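Side-chain contacts in trwC protein (Escherichia coli, PDB 1OMH), which probably nicks and carries plasmid DNA during conjugation, this piece being the N-terminal relaxase domain, caught here without metal on its origin-of-transfer DNA: residues Q37-E42 with Q120-A125; V114-E119 with N197-H202. All blocks are in the same frame, centred on the assembly; numbering follows the deposited sequence.

Contact 1: Q37-E42 with Q120-A125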
ATOM      1  N   GLN B  37       3.184  10.869  -7.919  1.00 24.92           N
ATOM      2  CA  GLN B  37       1.861  10.895  -8.525  1.00 23.68           C
ATOM      3  C   GLN B  37       1.010  11.938  -7.817  1.00 27.66           C
ATOM      4  O   GLN B  37       1.202  12.200  -6.626  1.00 21.43           O
ATOM      5  CB  GLN B  37       1.153   9.535  -8.450  1.00 21.58           C
ATOM      6  CG  GLN B  37      -0.128   9.530  -9.306  1.00 20.47           C
ATOM      7  CD  GLN B  37      -0.870   8.210  -9.306  1.00 24.28           C
ATOM      8  OE1 GLN B  37      -0.263   7.140  -9.296  1.00 21.02           O
ATOM      9  NE2 GLN B  37      -2.197   8.280  -9.345  1.00 21.52           N
ATOM     10  N   GLY B  38       0.079  12.533  -8.561  1.00 28.84           N
ATOM     11  CA  GLY B  38      -0.809  13.527  -7.988  1.00 32.82           C
ATOM     12  C   GLY B  38      -0.722  14.905  -8.616  1.00 35.12           C
ATOM     13  O   GLY B  38       0.368  15.414  -8.875  1.00 32.33           O
ATOM     14  N   LYS B  39      -1.881  15.508  -8.865  1.00 34.29           N
ATOM     15  CA  LYS B  39      -1.937  16.844  -9.447  1.00 35.13           C
ATOM     16  C   LYS B  39      -1.127  17.757  -8.541  1.00 34.29           C
ATOM     17  O   LYS B  39      -0.467  18.687  -9.001  1.00 39.74           O
ATOM     18  CB  LYS B  39      -3.389  17.335  -9.519  1.00 33.47           C
ATOM     19  CG  LYS B  39      -4.308  16.463 -10.364  1.00 40.49           C
ATOM     20  CD  LYS B  39      -5.734  17.010 -10.364  1.00 45.99           C
ATOM     21  CE  LYS B  39      -6.700  16.090 -11.103  1.00 47.02           C
ATOM     22  NZ  LYS B  39      -6.381  15.975 -12.552  1.00 49.94           N
ATOM     23  N   GLY B  40      -1.179  17.475  -7.243  1.00 32.41           N
ATOM     24  CA  GLY B  40      -0.436  18.266  -6.284  1.00 33.45           C
ATOM     25  C   GLY B  40       1.050  18.149  -6.557  1.00 38.16           C
ATOM     26  O   GLY B  40       1.772  19.148  -6.547  1.00 36.51           O
ATOM     27  N   ALA B  41       1.511  16.923  -6.796  1.00 36.05           N
ATOM     28  CA  ALA B  41       2.920  16.684  -7.081  1.00 38.25           C
ATOM     29  C   ALA B  41       3.290  17.535  -8.289  1.00 40.56           C
ATOM     30  O   ALA B  41       4.301  18.236  -8.280  1.00 39.98           O
ATOM     31  CB  ALA B  41       3.155  15.211  -7.381  1.00 33.90           C
ATOM     32  N   GLU B  42       2.453  17.473  -9.319  1.00 42.83           N
ATOM     33  CA  GLU B  42       2.666  18.252 -10.533  1.00 47.68           C
ATOM     34  C   GLU B  42       2.793  19.728 -10.166  1.00 48.94           C
ATOM     35  O   GLU B  42       3.674  20.428 -10.661  1.00 48.86           O
ATOM     36  CB  GLU B  42       1.490  18.060 -11.496  1.00 46.78           C
ATOM     37  CG  GLU B  42       1.406  16.672 -12.114  1.00 51.54           C
ATOM     38  CD  GLU B  42       0.051  16.389 -12.740  1.00 55.52           C
ATOM     39  OE1 GLU B  42      -0.444  17.234 -13.516  1.00 57.08           O
ATOM     40  N   GLN B 120      -8.594   7.914  -8.042  1.00 23.93           N
ATOM     41  CA  GLN B 120      -9.884   8.001  -7.381  1.00 25.98           C
ATOM     42  C   GLN B 120      -9.747   8.449  -5.936  1.00 24.97           C
ATOM     43  O   GLN B 120     -10.652   9.083  -5.378  1.00 23.86           O
ATOM     44  CB  GLN B 120     -10.616   6.662  -7.496  1.00 26.66           C
ATOM     45  CG  GLN B 120     -11.080   6.422  -8.930  1.00 31.27           C
ATOM     46  CD  GLN B 120     -11.866   5.142  -9.116  1.00 33.25           C
ATOM     47  OE1 GLN B 120     -12.822   4.871  -8.390  1.00 33.78           O
ATOM     48  NE2 GLN B 120     -11.475   4.352 -10.108  1.00 38.01           N
ATOM     49  N   ALA B 121      -8.612   8.131  -5.324  1.00 23.05           N
ATOM     50  CA  ALA B 121      -8.373   8.564  -3.957  1.00 22.78           C
ATOM     51  C   ALA B 121      -8.152  10.076  -4.037  1.00 21.32           C
ATOM     52  O   ALA B 121      -8.584  10.826  -3.162  1.00 20.54           O
ATOM     53  CB  ALA B 121      -7.132   7.876  -3.390  1.00 25.98           C
ATOM     54  N   GLU B 122      -7.493  10.519  -5.107  1.00 19.19           N
ATOM     55  CA  GLU B 122      -7.224  11.944  -5.282  1.00 22.23           C
ATOM     56  C   GLU B 122      -8.510  12.740  -5.511  1.00 24.73           C
ATOM     57  O   GLU B 122      -8.626  13.889  -5.084  1.00 26.68           O
ATOM     58  CB  GLU B 122      -6.255  12.166  -6.447  1.00 25.54           C
ATOM     59  CG  GLU B 122      -5.934  13.635  -6.715  1.00 25.85           C
ATOM     60  CD  GLU B 122      -4.842  13.812  -7.748  1.00 23.89           C
ATOM     61  OE1 GLU B 122      -4.918  13.158  -8.804  1.00 27.87           O
ATOM     62  OE2 GLU B 122      -3.914  14.612  -7.511  1.00 25.31           O
ATOM     63  N   ALA B 123      -9.476  12.131  -6.187  1.00 24.21           N
ATOM     64  CA  ALA B 123     -10.748  12.796  -6.438  1.00 27.63           C
ATOM     65  C   ALA B 123     -11.445  13.037  -5.102  1.00 28.52           C
ATOM     66  O   ALA B 123     -12.400  13.810  -5.020  1.00 26.30           O
ATOM     67  CB  ALA B 123     -11.627  11.935  -7.348  1.00 27.38           C
ATOM     68  N   ARG B 124     -10.952  12.380  -4.054  1.00 23.52           N
ATOM     69  CA  ARG B 124     -11.524  12.517  -2.719  1.00 25.26           C
ATOM     70  C   ARG B 124     -10.700  13.414  -1.791  1.00 23.57           C
ATOM     71  O   ARG B 124     -11.053  13.592  -0.628  1.00 23.15           O
ATOM     72  CB  ARG B 124     -11.704  11.133  -2.083  1.00 25.51           C
ATOM     73  CG  ARG B 124     -12.772  10.282  -2.761  1.00 21.73           C
ATOM     74  CD  ARG B 124     -12.758   8.846  -2.250  1.00 22.29           C
ATOM     75  NE  ARG B 124     -13.927   8.088  -2.700  1.00 19.56           N
ATOM     76  CZ  ARG B 124     -14.139   7.686  -3.949  1.00 20.26           C
ATOM     77  NH1 ARG B 124     -13.256   7.957  -4.905  1.00 21.00           N
ATOM     78  NH2 ARG B 124     -15.243   7.011  -4.246  1.00 21.08           N
ATOM     79  N   ALA B 125      -9.616  13.987  -2.309  1.00 23.52           N
ATOM     80  CA  ALA B 125      -8.771  14.875  -1.510  1.00 23.76           C
ATOM     81  C   ALA B 125      -9.584  16.090  -1.085  1.00 25.23           C
ATOM     82  O   ALA B 125     -10.254  16.713  -1.911  1.00 26.88           O
ATOM     83  CB  ALA B 125      -7.568  15.331  -2.320  1.00 21.26           C
TER
HETATM   84  O   HOH W   1      -3.434  11.197  -9.773  1.00 42.01           O

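Contact 2: V114-E119 with N197-H202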
ATOM      1  N   VAL B 114      -2.616   0.336  -9.238  1.00 19.02           N
ATOM      2  CA  VAL B 114      -2.315   1.245  -8.135  1.00 19.65           C
ATOM      3  C   VAL B 114      -2.520   2.698  -8.578  1.00 21.41           C
ATOM      4  O   VAL B 114      -3.146   3.480  -7.877  1.00 16.74           O
ATOM      5  CB  VAL B 114      -0.850   1.084  -7.646  1.00 18.87           C
ATOM      6  CG1 VAL B 114      -0.507   2.182  -6.660  1.00 19.29           C
ATOM      7  CG2 VAL B 114      -0.661  -0.287  -6.980  1.00 13.09           C
ATOM      8  N   ALA B 115      -1.994   3.051  -9.748  1.00 23.12           N
ATOM      9  CA  ALA B 115      -2.121   4.414 -10.259  1.00 24.05           C
ATOM     10  C   ALA B 115      -3.579   4.824 -10.470  1.00 23.38           C
ATOM     11  O   ALA B 115      -3.976   5.934 -10.118  1.00 25.15           O
ATOM     12  CB  ALA B 115      -1.340   4.560 -11.566  1.00 21.31           C
ATOM     13  N   ARG B 116      -4.376   3.929 -11.040  1.00 25.07           N
ATOM     14  CA  ARG B 116      -5.782   4.225 -11.286  1.00 26.65           C
ATOM     15  C   ARG B 116      -6.571   4.368  -9.989  1.00 26.43           C
ATOM     16  O   ARG B 116      -7.469   5.207  -9.884  1.00 22.94           O
ATOM     17  CB  ARG B 116      -6.394   3.136 -12.167  1.00 27.70           C
ATOM     18  CG  ARG B 116      -5.859   3.155 -13.592  1.00 32.58           C
ATOM     19  CD  ARG B 116      -6.276   1.912 -14.354  1.00 37.66           C
ATOM     20  NE  ARG B 116      -5.679   1.861 -15.686  1.00 42.05           N
ATOM     21  CZ  ARG B 116      -5.691   0.787 -16.469  1.00 41.09           C
ATOM     22  NH1 ARG B 116      -6.273  -0.332 -16.053  1.00 41.69           N
ATOM     23  NH2 ARG B 116      -5.125   0.832 -17.667  1.00 43.24           N
ATOM     24  N   THR B 117      -6.235   3.558  -8.992  1.00 22.39           N
ATOM     25  CA  THR B 117      -6.936   3.638  -7.721  1.00 20.84           C
ATOM     26  C   THR B 117      -6.594   4.957  -7.038  1.00 19.95           C
ATOM     27  O   THR B 117      -7.464   5.609  -6.458  1.00 18.01           O
ATOM     28  CB  THR B 117      -6.558   2.466  -6.800  1.00 22.95           C
ATOM     29  OG1 THR B 117      -6.801   1.232  -7.485  1.00 21.05           O
ATOM     30  CG2 THR B 117      -7.387   2.496  -5.522  1.00 19.30           C
ATOM     31  N   LEU B 118      -5.328   5.360  -7.120  1.00 18.07           N
ATOM     32  CA  LEU B 118      -4.901   6.602  -6.496  1.00 20.44           C
ATOM     33  C   LEU B 118      -5.559   7.815  -7.148  1.00 20.12           C
ATOM     34  O   LEU B 118      -5.710   8.860  -6.516  1.00 21.21           O
ATOM     35  CB  LEU B 118      -3.372   6.724  -6.545  1.00 19.95           C
ATOM     36  CG  LEU B 118      -2.624   5.746  -5.630  1.00 18.35           C
ATOM     37  CD1 LEU B 118      -1.134   5.848  -5.869  1.00 18.46           C
ATOM     38  CD2 LEU B 118      -2.956   6.049  -4.172  1.00 15.10           C
ATOM     39  N   GLU B 119      -5.941   7.681  -8.413  1.00 23.52           N
ATOM     40  CA  GLU B 119      -6.605   8.782  -9.107  1.00 24.32           C
ATOM     41  C   GLU B 119      -7.948   9.007  -8.426  1.00 24.94           C
ATOM     42  O   GLU B 119      -8.384  10.138  -8.243  1.00 22.34           O
ATOM     43  CB  GLU B 119      -6.842   8.441 -10.577  1.00 23.51           C
ATOM     44  CG  GLU B 119      -5.619   8.541 -11.474  1.00 32.67           C
ATOM     45  CD  GLU B 119      -5.964   8.313 -12.936  1.00 38.30           C
ATOM     46  OE1 GLU B 119      -6.747   9.110 -13.495  1.00 48.20           O
ATOM     47  OE2 GLU B 119      -5.461   7.337 -13.526  1.00 46.87           O
ATOM     48  N   ASN B 197      -8.537  -4.082  -6.983  1.00 15.66           N
ATOM     49  CA  ASN B 197      -8.854  -5.462  -7.336  1.00 21.72           C
ATOM     50  C   ASN B 197      -9.396  -5.556  -8.767  1.00 24.24           C
ATOM     51  O   ASN B 197      -8.943  -6.380  -9.565  1.00 20.49           O
ATOM     52  CB  ASN B 197      -9.892  -6.011  -6.356  1.00 27.06           C
ATOM     53  CG  ASN B 197      -9.761  -7.503  -6.138  1.00 40.66           C
ATOM     54  OD1 ASN B 197     -10.747  -8.190  -5.872  1.00 43.25           O
ATOM     55  ND2 ASN B 197      -8.537  -8.013  -6.229  1.00 45.07           N
ATOM     56  N   ALA B 198     -10.375  -4.711  -9.081  1.00 21.87           N
ATOM     57  CA  ALA B 198     -10.992  -4.687 -10.408  1.00 21.05           C
ATOM     58  C   ALA B 198      -9.993  -4.372 -11.517  1.00 22.46           C
ATOM     59  O   ALA B 198      -9.921  -5.092 -12.511  1.00 21.12           O
ATOM     60  CB  ALA B 198     -12.136  -3.663 -10.439  1.00 16.98           C
ATOM     61  N   GLU B 199      -9.242  -3.283 -11.351  1.00 19.41           N
ATOM     62  CA  GLU B 199      -8.256  -2.873 -12.339  1.00 20.23           C
ATOM     63  C   GLU B 199      -7.189  -3.938 -12.545  1.00 22.60           C
ATOM     64  O   GLU B 199      -6.787  -4.212 -13.682  1.00 18.49           O
ATOM     65  CB  GLU B 199      -7.583  -1.567 -11.914  1.00 21.14           C
ATOM     66  CG  GLU B 199      -8.517  -0.370 -11.847  1.00 28.43           C
ATOM     67  CD  GLU B 199      -8.963   0.095 -13.217  1.00 34.32           C
ATOM     68  OE1 GLU B 199      -9.843   0.977 -13.284  1.00 39.62           O
ATOM     69  OE2 GLU B 199      -8.429  -0.414 -14.227  1.00 33.46           O
ATOM     70  N   LEU B 200      -6.718  -4.530 -11.450  1.00 18.99           N
ATOM     71  CA  LEU B 200      -5.687  -5.565 -11.542  1.00 20.26           C
ATOM     72  C   LEU B 200      -6.206  -6.755 -12.349  1.00 18.78           C
ATOM     73  O   LEU B 200      -5.556  -7.215 -13.289  1.00 19.79           O
ATOM     74  CB  LEU B 200      -5.274  -6.047 -10.145  1.00 15.57           C
ATOM     75  CG  LEU B 200      -4.250  -7.187 -10.141  1.00 14.88           C
ATOM     76  CD1 LEU B 200      -2.979  -6.729 -10.828  1.00 15.84           C
ATOM     77  CD2 LEU B 200      -3.959  -7.626  -8.698  1.00 16.86           C
ATOM     78  N   ALA B 201      -7.384  -7.238 -11.971  1.00 18.99           N
ATOM     79  CA  ALA B 201      -8.009  -8.364 -12.646  1.00 20.26           C
ATOM     80  C   ALA B 201      -8.164  -8.070 -14.137  1.00 21.18           C
ATOM     81  O   ALA B 201      -7.894  -8.928 -14.980  1.00 23.12           O
ATOM     82  CB  ALA B 201      -9.364  -8.657 -12.021  1.00 19.18           C
ATOM     83  N   HIS B 202      -8.585  -6.853 -14.459  1.00 22.88           N
ATOM     84  CA  HIS B 202      -8.767  -6.461 -15.851  1.00 25.36           C
ATOM     85  C   HIS B 202      -7.436  -6.528 -16.589  1.00 25.62           C
ATOM     86  O   HIS B 202      -7.350  -7.075 -17.688  1.00 23.20           O
ATOM     87  CB  HIS B 202      -9.334  -5.039 -15.930  1.00 27.64           C
ATOM     88  CG  HIS B 202      -9.547  -4.550 -17.329  1.00 34.72           C
ATOM     89  ND1 HIS B 202     -10.440  -5.143 -18.197  1.00 39.10           N
ATOM     90  CD2 HIS B 202      -8.983  -3.528 -18.011  1.00 37.49           C
ATOM     91  CE1 HIS B 202     -10.417  -4.506 -19.353  1.00 39.51           C
ATOM     92  NE2 HIS B 202      -9.541  -3.520 -19.267  1.00 39.86           N
TER

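Contact 1: Q37-E42 with Q120-A125
Glu122 OE2 is gripped by two backbone amides: that of Lys39, at 2.6 Å from Lys39 N to Glu122 OE2, and that of Leu143 from a neighbouring loop. The contact ties the last turn of helix 104-122 to the start of helix 39-43, which follows edge strand 34-37 of the antiparallel sheet in this relaxase fold of the Rep clan. Gly38 holds the N-cap position and has no side chain to offer, and the carboxylate takes the amide of the next residue through its syn lone pair, with an N-H...O angle of 149°. The glutamate reaches that far because CG stands anti to its own backbone N (chi1 179°) and the chain runs on extended. Buried next to a helix start, the carboxylate would probably be stabilised as the anion. Lys39 adds its aliphatic part, CG lying 3.4 Å from Glu122 OE2, while its amine makes no salt bridge with this carboxylate: Lys39 NZ stays 4.9 Å from Glu122 OE1. That second oxygen is served by water instead. The water donates to Glu122 OE1 at 2.6 Å and accepts from Gln37 NE2 at 3.2 Å, so it links the carboxylate to the end of the edge strand.

Contact 2: V114-E119 with N197-H202
This is a surface salt bridge between two helices, 104-122 and 189-206, which lie side by side in the relaxase fold; the first of them packs on the five-stranded antiparallel sheet. The two segments come closest at Arg116 and Glu199, whose CA atoms are 7.6 Å apart, and those two side chains carry the whole direct contact. Both set out from the backbone toward the opposite helix, and the two chains then cross at about a right angle.

The charged link runs from Arg116 NH1 to Glu199 OE2 at 2.8 Å. It is a one-oxygen grip, not a flat two-pronged pair: the guanidinium and carboxylate planes are turned 66° against each other, and NH1 meets OE2 on its anti side, well out of the carboxylate plane. Glu199 gets there by folding, its chain bent at chi2 (-71°), whereas Arg116 stays extended from CG to NE and passes across the acid. Its methylene CD consequently lies 3.4 Å from Glu199 CD, adding packing to the charge.

The arginine has a second, stronger acid partner, Glu203, one turn farther along helix 189-206, and NH1 forms a salt bridge with it too. Two carboxylates thus converge on one guanidinium and would both tend to keep the side chain drawn across the helix pair. Beneath this polar layer the join is greasy: Thr117 packs on Leu192, Val195 and Tyr196, Val114 also touches Tyr196, and on the sheet side Val114 and Leu118 rest on Phe88 of strand 81-89. Back at the surface, the same carboxylate oxygen that accepts from the guanidinium has a close carbon neighbour, Glu199 OE2 lying 3.2 Å from Arg116 CD.

Helix 104-122 serves both contacts: contact 1 uses its last turn, contact 2 the turns before, and their centres are 15 Å apart. Gln37 joins them directly. Its NE2 lies 3.0 Å from Ala115 O, a probable hydrogen bond, and 3.4 Å from Leu118 CB, while its OE1 takes a bond from Lys147. Through it the edge strand of contact 1 is fastened to the helix of contact 2, which in turn is clasped to helix 189-206. Both contacts lie away from the metal-binding histidines His150, His161 and His163. The bound DNA is nearer to contact 2, about 5 Å between nearest atoms, against about 10 Å for contact 1.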